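Local coordinates for protein amine Dehydrogenase (Pseudomonas putida, PDB 1JMX) that probably serves as the seven-bladed beta-propeller subunit of a quinohemoprotein amine dehydrogenase, which oxidises primary amines and passes the electrons on through heme c, at residues T296-A301 with G312-D317. Sequence-based numbering, arbitrary orientation.
Sequences TYYCVA and GGTFND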
ATOM      1  N   THR B 296      -0.098 -17.120 -11.534  1.00 10.75           N
ATOM      2  CA  THR B 296      -1.169 -16.233 -11.964  1.00 10.51           C
ATOM      3  C   THR B 296      -0.982 -15.828 -13.417  1.00 10.78           C
ATOM      4  O   THR B 296       0.141 -15.602 -13.866  1.00 10.69           O
ATOM      5  CB  THR B 296      -1.218 -14.953 -11.104  1.00 10.05           C
ATOM      6  OG1 THR B 296      -1.474 -15.311  -9.751  1.00 12.37           O
ATOM      7  CG2 THR B 296      -2.316 -14.018 -11.561  1.00  6.01           C
ATOM      8  N   TYR B 297      -2.083 -15.828 -14.159  1.00 10.54           N
ATOM      9  CA  TYR B 297      -2.098 -15.404 -15.554  1.00 10.74           C
ATOM     10  C   TYR B 297      -3.210 -14.359 -15.635  1.00 11.41           C
ATOM     11  O   TYR B 297      -4.207 -14.458 -14.920  1.00 13.18           O
ATOM     12  CB  TYR B 297      -2.392 -16.574 -16.497  1.00 12.15           C
ATOM     13  CG  TYR B 297      -1.228 -17.519 -16.719  1.00 12.06           C
ATOM     14  CD1 TYR B 297      -1.118 -18.700 -15.988  1.00 13.21           C
ATOM     15  CD2 TYR B 297      -0.246 -17.241 -17.673  1.00 11.79           C
ATOM     16  CE1 TYR B 297      -0.063 -19.583 -16.196  1.00 12.03           C
ATOM     17  CE2 TYR B 297       0.812 -18.118 -17.893  1.00 12.39           C
ATOM     18  CZ  TYR B 297       0.900 -19.286 -17.146  1.00 13.55           C
ATOM     19  OH  TYR B 297       1.966 -20.143 -17.320  1.00 14.15           O
ATOM     20  N   TYR B 298      -3.024 -13.337 -16.461  1.00 10.53           N
ATOM     21  CA  TYR B 298      -4.018 -12.270 -16.585  1.00 10.99           C
ATOM     22  C   TYR B 298      -5.001 -12.396 -17.736  1.00 10.70           C
ATOM     23  O   TYR B 298      -6.210 -12.242 -17.566  1.00  9.26           O
ATOM     24  CB  TYR B 298      -3.337 -10.925 -16.827  1.00 10.13           C
ATOM     25  CG  TYR B 298      -2.570 -10.299 -15.694  1.00 11.78           C
ATOM     26  CD1 TYR B 298      -2.885 -10.555 -14.357  1.00 10.71           C
ATOM     27  CD2 TYR B 298      -1.565  -9.371 -15.969  1.00 10.70           C
ATOM     28  CE1 TYR B 298      -2.215  -9.883 -13.321  1.00 13.05           C
ATOM     29  CE2 TYR B 298      -0.902  -8.707 -14.960  1.00 11.84           C
ATOM     30  CZ  TYR B 298      -1.224  -8.956 -13.641  1.00 11.59           C
ATOM     31  OH  TYR B 298      -0.556  -8.260 -12.664  1.00 11.84           O
ATOM     32  N   CYS B 299      -4.447 -12.642 -18.916  1.00 11.50           N
ATOM     33  CA  CYS B 299      -5.212 -12.639 -20.146  1.00 12.01           C
ATOM     34  C   CYS B 299      -5.374 -13.908 -20.982  1.00 11.52           C
ATOM     35  O   CYS B 299      -4.395 -14.536 -21.376  1.00 12.31           O
ATOM     36  CB  CYS B 299      -4.616 -11.530 -21.014  1.00 10.60           C
ATOM     37  SG  CYS B 299      -5.625 -10.958 -22.346  1.00 14.00           S
ATOM     38  N   VAL B 300      -6.625 -14.232 -21.302  1.00 13.13           N
ATOM     39  CA  VAL B 300      -6.926 -15.387 -22.141  1.00 14.61           C
ATOM     40  C   VAL B 300      -6.903 -14.960 -23.606  1.00 15.73           C
ATOM     41  O   VAL B 300      -7.109 -13.788 -23.927  1.00 16.70           O
ATOM     42  CB  VAL B 300      -8.329 -16.027 -21.856  1.00 12.94           C
ATOM     43  CG1 VAL B 300      -8.330 -16.777 -20.541  1.00 14.64           C
ATOM     44  CG2 VAL B 300      -9.428 -14.981 -21.880  1.00 13.72           C
ATOM     45  N   ALA B 301      -6.616 -15.917 -24.480  1.00 15.78           N
ATOM     46  CA  ALA B 301      -6.600 -15.699 -25.923  1.00 15.17           C
ATOM     47  C   ALA B 301      -6.959 -17.025 -26.595  1.00 14.73           C
ATOM     48  O   ALA B 301      -6.433 -18.066 -26.239  1.00 14.67           O
ATOM     49  CB  ALA B 301      -5.229 -15.209 -26.392  1.00 12.77           C
ATOM     50  N   GLY B 312      -1.704 -15.493 -21.232  1.00 11.95           N
ATOM     51  CA  GLY B 312      -0.588 -14.567 -21.243  1.00 10.30           C
ATOM     52  C   GLY B 312      -0.606 -13.564 -20.114  1.00 10.44           C
ATOM     53  O   GLY B 312      -1.403 -13.675 -19.192  1.00 10.90           O
ATOM     54  N   GLY B 313       0.241 -12.545 -20.227  1.00 10.94           N
ATOM     55  CA  GLY B 313       0.357 -11.537 -19.190  1.00 10.43           C
ATOM     56  C   GLY B 313       1.227 -12.098 -18.081  1.00 10.89           C
ATOM     57  O   GLY B 313       1.678 -13.240 -18.176  1.00 11.25           O
ATOM     58  N   THR B 314       1.523 -11.295 -17.064  1.00 11.96           N
ATOM     59  CA  THR B 314       2.320 -11.765 -15.928  1.00 13.43           C
ATOM     60  C   THR B 314       3.835 -11.935 -16.210  1.00 12.37           C
ATOM     61  O   THR B 314       4.530 -10.938 -16.414  1.00 11.76           O
ATOM     62  CB  THR B 314       1.627 -13.034 -15.311  1.00 13.23           C
ATOM     63  OG1 THR B 314       0.484 -12.617 -14.551  1.00 15.48           O
ATOM     64  CG2 THR B 314       2.540 -13.837 -14.429  1.00 17.28           C
ATOM     65  N   PHE B 315       4.330 -13.173 -16.267  1.00 10.97           N
ATOM     66  CA  PHE B 315       5.738 -13.443 -16.496  1.00 11.37           C
ATOM     67  C   PHE B 315       6.029 -13.523 -17.988  1.00 12.71           C
ATOM     68  O   PHE B 315       5.285 -12.970 -18.787  1.00 13.02           O
ATOM     69  CB  PHE B 315       6.163 -14.742 -15.796  1.00 11.10           C
ATOM     70  CG  PHE B 315       6.178 -14.656 -14.292  1.00 10.99           C
ATOM     71  CD1 PHE B 315       5.750 -15.731 -13.521  1.00 11.43           C
ATOM     72  CD2 PHE B 315       6.632 -13.516 -13.643  1.00 10.74           C
ATOM     73  CE1 PHE B 315       5.774 -15.670 -12.130  1.00  9.89           C
ATOM     74  CE2 PHE B 315       6.659 -13.452 -12.252  1.00 10.12           C
ATOM     75  CZ  PHE B 315       6.230 -14.529 -11.501  1.00  9.43           C
ATOM     76  N   ASN B 316       7.085 -14.244 -18.361  1.00 14.29           N
ATOM     77  CA  ASN B 316       7.478 -14.360 -19.760  1.00 14.76           C
ATOM     78  C   ASN B 316       7.071 -15.631 -20.498  1.00 15.86           C
ATOM     79  O   ASN B 316       7.680 -15.957 -21.514  1.00 16.85           O
ATOM     80  CB  ASN B 316       8.989 -14.149 -19.909  1.00 14.00           C
ATOM     81  CG  ASN B 316       9.792 -15.217 -19.222  1.00 14.94           C
ATOM     82  OD1 ASN B 316       9.249 -16.041 -18.494  1.00 16.37           O
ATOM     83  ND2 ASN B 316      11.096 -15.211 -19.444  1.00 16.92           N
ATOM     84  N   ASP B 317       6.062 -16.349 -20.010  1.00 14.72           N
ATOM     85  CA  ASP B 317       5.631 -17.559 -20.705  1.00 14.94           C
ATOM     86  C   ASP B 317       4.138 -17.638 -21.013  1.00 14.76           C
ATOM     87  O   ASP B 317       3.299 -17.165 -20.239  1.00 14.52           O
ATOM     88  CB  ASP B 317       6.074 -18.829 -19.947  1.00 15.82           C
ATOM     89  CG  ASP B 317       5.305 -19.050 -18.648  1.00 15.22           C
ATOM     90  OD1 ASP B 317       5.668 -18.435 -17.630  1.00 18.34           O
ATOM     91  OD2 ASP B 317       4.346 -19.846 -18.637  1.00 14.73           O
TER
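Backbone bonds join the innermost strand of a propeller blade to the end of its second strand through a classic beta bulge. Gly312 O accepts two N-H groups: Tyr298 N, 3.2 Å away and nearly along the C=O axis, and Cys299 N, also at 3.2 Å but above the carbonyl plane. Gly312 N answers with a nearly straight 2.9 Å bond to Cys299 O, closing the antiparallel hydrogen-bonded pair. Gly313 follows with a positive phi of 80°, where a CB would clash with Tyr298 CB. Among the side chains, Tyr297 OH donates to the syn lone pair of Asp317 OD2 at 2.7 Å, ring and carboxylate planes 82° apart; Asp317 OD1 is hydrogen-bonded to His295 NE2, whose ring stacks on Tyr297. Thr314 OG1 sits 3.8 Å above the centre of the Tyr298 ring, and Thr314 CG2 packs tightly, 3.0 Å from Thr296 O. Thr314 OG1 also hydrogen-bonds the backbone of another protein's chain, Tyr298 OH an acidic side chain there. An alanine at Tyr297 removes the phenol donor and the stacked ring, and would probably leave the buried Asp317 carboxylate less firmly held. Both carboxylate oxygens thus have partners here, which is likely to favour the ionised form of Asp317.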